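Local coordinates for protein pseudoazurin (Methylobacterium extorquens, PDB 1PMY) that binds a single copper ion and, as a cupredoxin of the periplasm, probably carries electrons between redox partners, at residues G39-A53 with K70-Y82. Numbering follows the deposited sequence.
With CU (copper (II) ion), chain B.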
ATOM      1  N   GLY A  39      -8.464 -14.100   2.974  1.00 11.92           N
ATOM      2  CA  GLY A  39      -7.910 -13.721   4.292  1.00 10.44           C
ATOM      3  C   GLY A  39      -7.038 -12.449   4.260  1.00 10.56           C
ATOM      4  O   GLY A  39      -6.310 -12.290   5.243  1.00 10.60           O
ATOM      5  N   HIS A  40      -7.089 -11.687   3.231  1.00  9.60           N
ATOM      6  CA  HIS A  40      -6.313 -10.421   3.150  1.00 10.16           C
ATOM      7  C   HIS A  40      -7.234  -9.225   3.088  1.00  9.63           C
ATOM      8  O   HIS A  40      -8.379  -9.376   2.620  1.00  9.13           O
ATOM      9  CB  HIS A  40      -5.293 -10.481   2.034  1.00 10.41           C
ATOM     10  CG  HIS A  40      -4.344 -11.609   2.072  1.00 11.36           C
ATOM     11  ND1 HIS A  40      -3.284 -11.873   2.900  1.00 11.17           N
ATOM     12  CD2 HIS A  40      -4.376 -12.708   1.214  1.00 11.43           C
ATOM     13  CE1 HIS A  40      -2.694 -12.988   2.592  1.00 11.87           C
ATOM     14  NE2 HIS A  40      -3.322 -13.492   1.562  1.00 12.30           N
ATOM     15  N   ASN A  41      -6.725  -8.068   3.538  1.00  8.74           N
ATOM     16  CA  ASN A  41      -7.500  -6.800   3.341  1.00  9.24           C
ATOM     17  C   ASN A  41      -6.439  -5.720   3.005  1.00  8.51           C
ATOM     18  O   ASN A  41      -5.236  -5.991   2.980  1.00  8.68           O
ATOM     19  CB  ASN A  41      -8.478  -6.397   4.372  1.00  9.54           C
ATOM     20  CG  ASN A  41      -7.850  -5.800   5.647  1.00  9.35           C
ATOM     21  OD1 ASN A  41      -6.615  -6.014   5.782  1.00  9.49           O
ATOM     22  ND2 ASN A  41      -8.673  -4.959   6.246  1.00 10.40           N
ATOM     23  N   VAL A  42      -6.968  -4.506   2.985  1.00  9.28           N
ATOM     24  CA  VAL A  42      -6.164  -3.301   2.772  1.00  9.23           C
ATOM     25  C   VAL A  42      -6.645  -2.226   3.790  1.00  9.21           C
ATOM     26  O   VAL A  42      -7.862  -1.981   4.004  1.00  9.30           O
ATOM     27  CB  VAL A  42      -6.421  -2.770   1.305  1.00  9.88           C
ATOM     28  CG1 VAL A  42      -5.399  -1.619   1.090  1.00 10.73           C
ATOM     29  CG2 VAL A  42      -5.992  -3.871   0.289  1.00 10.38           C
ATOM     30  N   GLU A  43      -5.643  -1.652   4.426  1.00  8.58           N
ATOM     31  CA  GLU A  43      -5.991  -0.592   5.432  1.00  7.52           C
ATOM     32  C   GLU A  43      -4.891   0.427   5.425  1.00  7.18           C
ATOM     33  O   GLU A  43      -3.661   0.105   5.316  1.00  7.20           O
ATOM     34  CB  GLU A  43      -6.211  -1.155   6.840  1.00  7.41           C
ATOM     35  CG  GLU A  43      -6.525  -0.126   7.924  1.00  7.73           C
ATOM     36  CD  GLU A  43      -6.919  -0.648   9.276  1.00  8.69           C
ATOM     37  OE1 GLU A  43      -7.014  -1.865   9.365  1.00  9.94           O
ATOM     38  OE2 GLU A  43      -7.188   0.116  10.207  1.00  9.91           O
ATOM     39  N   THR A  44      -5.329   1.660   5.558  1.00  6.88           N
ATOM     40  CA  THR A  44      -4.320   2.776   5.627  1.00  6.86           C
ATOM     41  C   THR A  44      -3.358   2.502   6.839  1.00  5.46           C
ATOM     42  O   THR A  44      -3.848   2.011   7.894  1.00  7.49           O
ATOM     43  CB  THR A  44      -5.148   4.077   6.009  1.00  7.43           C
ATOM     44  OG1 THR A  44      -6.057   4.314   4.896  1.00  8.56           O
ATOM     45  CG2 THR A  44      -4.297   5.323   6.347  1.00  7.94           C
ATOM     46  N   ILE A  45      -2.109   2.858   6.667  1.00  5.45           N
ATOM     47  CA  ILE A  45      -1.205   2.877   7.844  1.00  5.74           C
ATOM     48  C   ILE A  45      -1.186   4.396   8.268  1.00  6.10           C
ATOM     49  O   ILE A  45      -0.825   5.298   7.483  1.00  6.25           O
ATOM     50  CB  ILE A  45       0.229   2.472   7.465  1.00  6.16           C
ATOM     51  CG1 ILE A  45       0.172   0.918   7.346  1.00  6.51           C
ATOM     52  CG2 ILE A  45       1.195   2.796   8.743  1.00  3.72           C
ATOM     53  CD1 ILE A  45       1.301   0.416   6.405  1.00  6.75           C
ATOM     54  N   LYS A  46      -1.746   4.689   9.440  1.00  8.45           N
ATOM     55  CA  LYS A  46      -1.801   6.116   9.888  1.00 10.64           C
ATOM     56  C   LYS A  46      -0.435   6.735   9.850  1.00  9.68           C
ATOM     57  O   LYS A  46       0.600   6.132  10.239  1.00 10.17           O
ATOM     58  CB  LYS A  46      -2.363   6.043  11.339  1.00 13.15           C
ATOM     59  CG  LYS A  46      -2.643   7.462  11.738  1.00 15.01           C
ATOM     60  CD  LYS A  46      -3.557   7.795  12.866  1.00 16.95           C
ATOM     61  CE  LYS A  46      -3.211   9.054  13.643  1.00 18.12           C
ATOM     62  NZ  LYS A  46      -1.916   8.827  14.402  1.00 19.20           N
ATOM     63  N   GLY A  47      -0.299   7.955   9.361  1.00  9.46           N
ATOM     64  CA  GLY A  47       0.933   8.714   9.251  1.00  8.60           C
ATOM     65  C   GLY A  47       1.550   8.449   7.863  1.00  9.38           C
ATOM     66  O   GLY A  47       2.561   9.123   7.546  1.00 10.05           O
ATOM     67  N   MET A  48       0.862   7.607   7.063  1.00  8.46           N
ATOM     68  CA  MET A  48       1.420   7.315   5.711  1.00  8.94           C
ATOM     69  C   MET A  48       0.338   7.675   4.655  1.00 10.00           C
ATOM     70  O   MET A  48      -0.090   6.812   3.870  1.00 11.69           O
ATOM     71  CB  MET A  48       1.971   5.889   5.481  1.00  8.41           C
ATOM     72  CG  MET A  48       3.054   5.540   6.425  1.00  7.99           C
ATOM     73  SD  MET A  48       3.664   3.859   6.161  1.00  9.03           S
ATOM     74  CE  MET A  48       4.779   4.185   4.774  1.00  9.69           C
ATOM     75  N   ALA A  49      -0.056   8.955   4.641  1.00 10.53           N
ATOM     76  CA  ALA A  49      -1.071   9.430   3.668  1.00 11.35           C
ATOM     77  C   ALA A  49      -1.091  10.951   3.583  1.00 11.94           C
ATOM     78  O   ALA A  49      -0.945  11.586   4.655  1.00 12.34           O
ATOM     79  CB  ALA A  49      -2.468   8.934   4.041  1.00 10.77           C
ATOM     80  N   PRO A  50      -1.379  11.471   2.411  1.00 12.83           N
ATOM     81  CA  PRO A  50      -1.453  12.957   2.320  1.00 13.65           C
ATOM     82  C   PRO A  50      -2.667  13.390   3.110  1.00 15.17           C
ATOM     83  O   PRO A  50      -3.653  12.710   3.350  1.00 14.44           O
ATOM     84  CB  PRO A  50      -1.426  13.211   0.832  1.00 13.80           C
ATOM     85  CG  PRO A  50      -2.085  12.000   0.232  1.00 13.25           C
ATOM     86  CD  PRO A  50      -1.609  10.816   1.134  1.00 12.54           C
ATOM     87  N   ASP A  51      -2.567  14.638   3.621  1.00 16.91           N
ATOM     88  CA  ASP A  51      -3.649  15.183   4.467  1.00 18.85           C
ATOM     89  C   ASP A  51      -4.859  15.369   3.581  1.00 18.16           C
ATOM     90  O   ASP A  51      -4.652  15.703   2.408  1.00 18.60           O
ATOM     91  CB  ASP A  51      -3.202  16.312   5.381  1.00 21.80           C
ATOM     92  CG  ASP A  51      -2.441  17.383   4.687  1.00 23.78           C
ATOM     93  OD1 ASP A  51      -2.877  17.692   3.529  1.00 25.08           O
ATOM     94  OD2 ASP A  51      -1.412  17.894   5.255  1.00 25.12           O
ATOM     95  N   GLY A  52      -5.999  14.996   4.113  1.00 18.31           N
ATOM     96  CA  GLY A  52      -7.214  15.104   3.240  1.00 18.57           C
ATOM     97  C   GLY A  52      -7.639  13.792   2.627  1.00 18.24           C
ATOM     98  O   GLY A  52      -8.822  13.698   2.224  1.00 19.54           O
ATOM     99  N   ALA A  53      -6.740  12.805   2.525  1.00 17.82           N
ATOM    100  CA  ALA A  53      -7.118  11.484   1.979  1.00 17.14           C
ATOM    101  C   ALA A  53      -8.044  10.766   2.979  1.00 17.47           C
ATOM    102  O   ALA A  53      -7.892  10.856   4.236  1.00 17.00           O
ATOM    103  CB  ALA A  53      -5.882  10.709   1.632  1.00 17.13           C
ATOM    104  N   LYS A  70      -5.963  12.736  -4.153  1.00 16.97           N
ATOM    105  CA  LYS A  70      -4.922  13.618  -3.597  1.00 15.88           C
ATOM    106  C   LYS A  70      -3.587  13.101  -4.027  1.00 14.87           C
ATOM    107  O   LYS A  70      -3.352  11.853  -3.861  1.00 15.08           O
ATOM    108  CB  LYS A  70      -4.968  13.643  -2.075  1.00 17.54           C
ATOM    109  CG  LYS A  70      -6.332  13.894  -1.429  1.00 18.10           C
ATOM    110  CD  LYS A  70      -6.614  15.380  -1.353  1.00 19.46           C
ATOM    111  CE  LYS A  70      -8.121  15.515  -0.907  1.00 19.58           C
ATOM    112  NZ  LYS A  70      -8.326  16.980  -0.689  1.00 20.46           N
ATOM    113  N   GLU A  71      -2.687  13.884  -4.495  1.00 13.43           N
ATOM    114  CA  GLU A  71      -1.315  13.392  -4.845  1.00 12.95           C
ATOM    115  C   GLU A  71      -0.466  13.181  -3.581  1.00 13.24           C
ATOM    116  O   GLU A  71      -0.725  13.815  -2.524  1.00 15.17           O
ATOM    117  CB  GLU A  71      -0.626  14.456  -5.700  1.00 12.13           C
ATOM    118  CG  GLU A  71      -1.345  14.653  -7.073  1.00 12.36           C
ATOM    119  CD  GLU A  71      -0.428  15.464  -7.969  1.00 14.00           C
ATOM    120  OE1 GLU A  71       0.752  15.670  -7.767  1.00 14.05           O
ATOM    121  OE2 GLU A  71      -0.976  15.884  -8.955  1.00 14.98           O
ATOM    122  N   GLY A  72       0.524  12.324  -3.685  1.00 13.50           N
ATOM    123  CA  GLY A  72       1.393  12.048  -2.521  1.00 11.96           C
ATOM    124  C   GLY A  72       1.629  10.545  -2.372  1.00 10.98           C
ATOM    125  O   GLY A  72       1.351   9.758  -3.272  1.00 10.23           O
ATOM    126  N   VAL A  73       2.223  10.201  -1.245  1.00 10.71           N
ATOM    127  CA  VAL A  73       2.689   8.903  -0.852  1.00  9.86           C
ATOM    128  C   VAL A  73       1.750   8.257   0.182  1.00  9.35           C
ATOM    129  O   VAL A  73       1.341   8.936   1.158  1.00 10.20           O
ATOM    130  CB  VAL A  73       4.114   9.081  -0.170  1.00  9.29           C
ATOM    131  CG1 VAL A  73       4.744   7.740   0.150  1.00  9.96           C
ATOM    132  CG2 VAL A  73       5.023   9.777  -1.244  1.00 10.49           C
ATOM    133  N   TYR A  74       1.323   7.043  -0.140  1.00  9.11           N
ATOM    134  CA  TYR A  74       0.348   6.314   0.719  1.00  9.03           C
ATOM    135  C   TYR A  74       0.985   4.975   1.150  1.00  8.68           C
ATOM    136  O   TYR A  74       1.578   4.314   0.254  1.00  9.85           O
ATOM    137  CB  TYR A  74      -0.835   5.950  -0.169  1.00  8.80           C
ATOM    138  CG  TYR A  74      -1.699   7.108  -0.594  1.00  7.98           C
ATOM    139  CD1 TYR A  74      -1.273   7.966  -1.637  1.00  8.03           C
ATOM    140  CD2 TYR A  74      -2.903   7.353   0.053  1.00  8.05           C
ATOM    141  CE1 TYR A  74      -2.166   9.006  -2.021  1.00  8.20           C
ATOM    142  CE2 TYR A  74      -3.742   8.410  -0.322  1.00  8.00           C
ATOM    143  CZ  TYR A  74      -3.344   9.240  -1.388  1.00  8.77           C
ATOM    144  OH  TYR A  74      -4.209  10.227  -1.807  1.00  9.44           O
ATOM    145  N   GLY A  75       0.820   4.585   2.406  1.00  8.45           N
ATOM    146  CA  GLY A  75       1.310   3.233   2.792  1.00  7.40           C
ATOM    147  C   GLY A  75       0.008   2.471   3.237  1.00  6.17           C
ATOM    148  O   GLY A  75      -0.850   3.171   3.856  1.00  6.82           O
ATOM    149  N   PHE A  76      -0.001   1.234   2.772  1.00  6.63           N
ATOM    150  CA  PHE A  76      -1.178   0.409   3.140  1.00  6.66           C
ATOM    151  C   PHE A  76      -0.620  -0.901   3.729  1.00  5.42           C
ATOM    152  O   PHE A  76       0.410  -1.348   3.273  1.00  6.99           O
ATOM    153  CB  PHE A  76      -2.007   0.047   1.888  1.00  7.62           C
ATOM    154  CG  PHE A  76      -2.723   1.207   1.243  1.00  8.14           C
ATOM    155  CD1 PHE A  76      -3.809   1.721   1.922  1.00  8.44           C
ATOM    156  CD2 PHE A  76      -2.207   1.833   0.093  1.00  7.64           C
ATOM    157  CE1 PHE A  76      -4.473   2.841   1.394  1.00  8.06           C
ATOM    158  CE2 PHE A  76      -2.901   2.907  -0.484  1.00  7.96           C
ATOM    159  CZ  PHE A  76      -4.000   3.384   0.206  1.00  7.98           C
ATOM    160  N   LYS A  77      -1.394  -1.424   4.635  1.00  6.44           N
ATOM    161  CA  LYS A  77      -1.095  -2.730   5.249  1.00  7.44           C
ATOM    162  C   LYS A  77      -2.317  -3.634   4.954  1.00  7.13           C
ATOM    163  O   LYS A  77      -3.422  -3.252   4.621  1.00  7.69           O
ATOM    164  CB  LYS A  77      -0.999  -2.528   6.806  1.00  7.39           C
ATOM    165  CG  LYS A  77      -2.225  -2.130   7.581  1.00  7.46           C
ATOM    166  CD  LYS A  77      -1.891  -2.131   9.109  1.00  7.25           C
ATOM    167  CE  LYS A  77      -3.094  -1.566   9.842  1.00  8.79           C
ATOM    168  NZ  LYS A  77      -2.724  -1.666  11.324  1.00 10.25           N
ATOM    169  N   CYS A  78      -1.996  -4.925   5.158  1.00  6.79           N
ATOM    170  CA  CYS A  78      -3.004  -5.978   5.264  1.00  7.68           C
ATOM    171  C   CYS A  78      -3.175  -6.094   6.798  1.00  7.39           C
ATOM    172  O   CYS A  78      -2.139  -6.394   7.456  1.00  7.68           O
ATOM    173  CB  CYS A  78      -2.567  -7.276   4.584  1.00  7.42           C
ATOM    174  SG  CYS A  78      -3.596  -8.609   5.200  1.00  8.43           S
ATOM    175  N   ALA A  79      -4.316  -5.714   7.359  1.00  7.95           N
ATOM    176  CA  ALA A  79      -4.449  -5.778   8.830  1.00  8.39           C
ATOM    177  C   ALA A  79      -4.040  -7.001   9.517  1.00  8.70           C
ATOM    178  O   ALA A  79      -3.095  -6.933  10.382  1.00  8.97           O
ATOM    179  CB  ALA A  79      -5.587  -4.995   9.395  1.00  8.86           C
ATOM    180  N   PRO A  80      -4.579  -8.182   9.189  1.00  8.63           N
ATOM    181  CA  PRO A  80      -4.216  -9.432   9.851  1.00  9.30           C
ATOM    182  C   PRO A  80      -2.738  -9.805   9.586  1.00  9.00           C
ATOM    183  O   PRO A  80      -2.204 -10.459  10.531  1.00  9.50           O
ATOM    184  CB  PRO A  80      -5.081 -10.486   9.167  1.00  9.10           C
ATOM    185  CG  PRO A  80      -5.714  -9.841   8.004  1.00  8.82           C
ATOM    186  CD  PRO A  80      -5.727  -8.299   8.203  1.00  8.39           C
ATOM    187  N   HIS A  81      -2.106  -9.349   8.476  1.00  8.99           N
ATOM    188  CA  HIS A  81      -0.701  -9.734   8.260  1.00  8.86           C
ATOM    189  C   HIS A  81       0.306  -8.612   8.330  1.00  8.62           C
ATOM    190  O   HIS A  81       1.374  -8.669   7.673  1.00  9.71           O
ATOM    191  CB  HIS A  81      -0.498 -10.507   6.873  1.00  9.36           C
ATOM    192  CG  HIS A  81      -1.491 -11.601   6.765  1.00  9.74           C
ATOM    193  ND1 HIS A  81      -2.389 -11.718   5.703  1.00 10.94           N
ATOM    194  CD2 HIS A  81      -1.694 -12.658   7.601  1.00 10.25           C
ATOM    195  CE1 HIS A  81      -3.114 -12.847   5.936  1.00 10.28           C
ATOM    196  NE2 HIS A  81      -2.705 -13.424   7.009  1.00 11.16           N
ATOM    197  N   TYR A  82       0.011  -7.522   9.037  1.00  8.86           N
ATOM    198  CA  TYR A  82       0.994  -6.393   9.139  1.00  8.55           C
ATOM    199  C   TYR A  82       2.307  -6.808   9.809  1.00  9.95           C
ATOM    200  O   TYR A  82       3.368  -6.513   9.242  1.00 11.31           O
ATOM    201  CB  TYR A  82       0.236  -5.227   9.806  1.00  7.97           C
ATOM    202  CG  TYR A  82       1.186  -4.077  10.146  1.00  8.51           C
ATOM    203  CD1 TYR A  82       1.889  -3.335   9.217  1.00  8.36           C
ATOM    204  CD2 TYR A  82       1.495  -3.892  11.508  1.00  8.86           C
ATOM    205  CE1 TYR A  82       2.776  -2.308   9.605  1.00  8.87           C
ATOM    206  CE2 TYR A  82       2.439  -2.927  11.912  1.00  8.80           C
ATOM    207  CZ  TYR A  82       2.983  -2.075  10.979  1.00  9.05           C
ATOM    208  OH  TYR A  82       3.980  -1.217  11.409  1.00  7.44           O
TER
HETATM  209 CU    CU B 124      -2.862 -10.416   4.305  1.00 12.48          CU
HETATM  210  O   HOH W   1      -5.270  -1.876  12.172  1.00 33.27           O
HETATM  211  O   HOH W   2      -2.510   5.412   3.097  1.00  7.03           O
HETATM  212  O   HOH W   3     -10.520  15.906   1.739  1.00 43.77           O
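His40 ND1, Cys78 SG and His81 ND1 converge on the copper(II) ion, with Cys78 SG 2.1 Å from the copper, and show how a type 1 site of the cupredoxin fold draws its ligands from two separate parts of the chain; Met86 completes the set. The two imidazoles meet rim to rim with planes at 62°, the metal holding their ND1 atoms together without a hydrogen bond. A second shell probably steadies the ligand loop: the N-H of Asn41 is aimed almost straight at Cys78 SG (167° at the hydrogen), a long bond of 3.6 Å from N to SG that probably tempers the charge on sulfur. Asn41 CG sits between its backbone N and carbonyl carbon (chi1 76°), which brings OD1 to Ala79 N, 2.8 Å away, while Thr58 O engages its ND2.

Away from the metal, Glu43 and Lys77 form an antiparallel hydrogen-bonded pair, their side chains running side by side. Water links Lys77 NZ to Glu43 OE1, weakly at the carboxylate, whose OE2 bonds to Tyr55. After the type II turn of Ile45 to Met48, Gly75 N reaches Met48 O at 2.8 Å, and another water joins Met48 O to Gly75 O.

At the end away from the copper, Tyr74 OH donates to Lys70 O and anchors the ring against which Ala53 CB packs at CE2; Pro50 CD sits over the centre of that ring in a CH-pi contact, 3.5 Å from the Tyr74 centroid.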